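Local coordinates for glycerol-3-phosphate dehydrogenase [NAD(+)] 1 (Saccharomyces cerevisiae, PDB 4FGW) that catalyses the NAD-linked interconversion of dihydroxyacetone phosphate and sn-glycerol 3-phosphate, a step in making the glycerol that protects yeast against hyperosmotic stress, at the interface of chains A and B. Residues are numbered along the deposited sequence; one frame, centred on the assembly and turned at random. Chains: chain A/B, Glycerol-3-phosphate dehydrogenase [NAD(+)] 1.

The interface of chains A and B. Residues chain A 262-263, 266, 269; chain B 182, 300, 303-304.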
loop_
_atom_site.group_PDB
_atom_site.type_symbol
_atom_site.label_atom_id
_atom_site.label_comp_id
_atom_site.label_asym_id
_atom_site.label_seq_id
_atom_site.Cartn_x
_atom_site.Cartn_y
_atom_site.Cartn_z
ATOM N N ASN A 262 -9.048 5.085 8.729
ATOM C CA ASN A 262 -8.118 4.267 7.950
ATOM C C ASN A 262 -8.584 3.952 6.536
ATOM O O ASN A 262 -7.750 3.909 5.631
ATOM C CB ASN A 262 -7.808 2.960 8.691
ATOM C CG ASN A 262 -6.927 3.100 9.911
ATOM O OD1 ASN A 262 -6.206 4.090 10.102
ATOM N ND2 ASN A 262 -6.928 2.072 10.743
ATOM N N ASN A 263 -9.895 3.693 6.351
ATOM C CA ASN A 263 -10.501 3.358 5.060
ATOM C C ASN A 263 -10.429 4.500 4.073
ATOM O O ASN A 263 -10.203 4.272 2.889
ATOM C CB ASN A 263 -11.944 2.890 5.238
ATOM C CG ASN A 263 -12.091 1.583 5.978
ATOM O OD1 ASN A 263 -11.169 0.768 6.024
ATOM N ND2 ASN A 263 -13.240 1.357 6.599
ATOM N N ALA A 266 -6.542 4.884 3.256
ATOM C CA ALA A 266 -6.166 3.810 2.325
ATOM C C ALA A 266 -6.642 4.132 0.897
ATOM O O ALA A 266 -5.918 3.842 -0.055
ATOM C CB ALA A 266 -6.755 2.492 2.792
ATOM N N GLN A 269 -4.288 6.717 -0.572
ATOM C CA GLN A 269 -3.054 6.003 -0.906
ATOM C C GLN A 269 -3.206 5.259 -2.229
ATOM O O GLN A 269 -2.294 5.296 -3.054
ATOM C CB GLN A 269 -2.647 5.049 0.218
ATOM C CG GLN A 269 -2.034 5.794 1.394
ATOM C CD GLN A 269 -1.813 4.938 2.607
ATOM O OE1 GLN A 269 -2.509 5.069 3.611
ATOM N NE2 GLN A 269 -0.807 4.090 2.565
ATOM N N ALA B 182 -11.794 -1.484 0.786
ATOM C CA ALA B 182 -11.366 -0.981 2.083
ATOM C C ALA B 182 -12.551 -0.255 2.720
ATOM O O ALA B 182 -12.710 0.960 2.573
ATOM C CB ALA B 182 -10.163 -0.055 1.920
ATOM N N ALA B 300 -5.624 -1.001 -1.312
ATOM C CA ALA B 300 -6.304 -0.195 -0.290
ATOM C C ALA B 300 -6.805 -1.051 0.859
ATOM O O ALA B 300 -6.578 -0.711 2.026
ATOM C CB ALA B 300 -7.441 0.605 -0.907
ATOM N N ILE B 303 -3.795 -2.144 2.915
ATOM C CA ILE B 303 -3.317 -1.013 3.719
ATOM C C ILE B 303 -4.156 -0.830 4.985
ATOM O O ILE B 303 -3.596 -0.832 6.091
ATOM C CB ILE B 303 -3.158 0.297 2.875
ATOM C CG1 ILE B 303 -2.008 0.143 1.844
ATOM C CG2 ILE B 303 -2.929 1.525 3.785
ATOM C CD1 ILE B 303 -1.947 1.227 0.725
ATOM N N THR B 304 -5.488 -0.710 4.834
ATOM C CA THR B 304 -6.390 -0.509 5.977
ATOM C C THR B 304 -6.341 -1.641 7.001
ATOM O O THR B 304 -6.356 -1.369 8.194
ATOM C CB THR B 304 -7.797 -0.116 5.528
ATOM O OG1 THR B 304 -8.482 0.465 6.633
ATOM C CG2 THR B 304 -8.604 -1.298 4.961
#
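A:Asn263 and B:Thr304 meet where helix 261-283 of one subunit packs against helix 296-307 of the other, in one patch of the two-fold dimer interface of this homodimeric dehydrogenase. CB of A:Asn263 rests on the backbone O of B:Ala182, a loop residue, at 3.4 Å, and the amide carbon CG lies about as near to that same oxygen. At the tip the branches part. The amide oxygen OD1 accepts a hydrogen bond from the hydroxyl OG1 of B:Thr304 (2.8 Å), the donor tilted 28° from the carbonyl plane, while ND2 points away from the threonine. On the B side, OG1 stands anti to the backbone N (chi1 -162°), which turns the hydroxyl toward chain A and leaves CG2 also beside OD1. With an alanine in place of A:Asn263, the hydroxyl of B:Thr304 would probably lose this acceptor, and the loop at B:Ala182 the amide packed against it. One turn along, the methyl CB of A:Ala266 sits against the B helix, facing both the carbonyl O of B:Ala300 (3.3 Å) and CB of B:Thr304; a side chain this small probably allows the close approach of the two helices. Farther on, A:Gln269 runs extended beyond CG (chi2 171°) and slants across B:Ile303, its CB near CD1 and its terminal amide over both methyls. This end of the patch is a packing contact, with A:Gln269 NE2 3.5 Å from CG2 of B:Ile303.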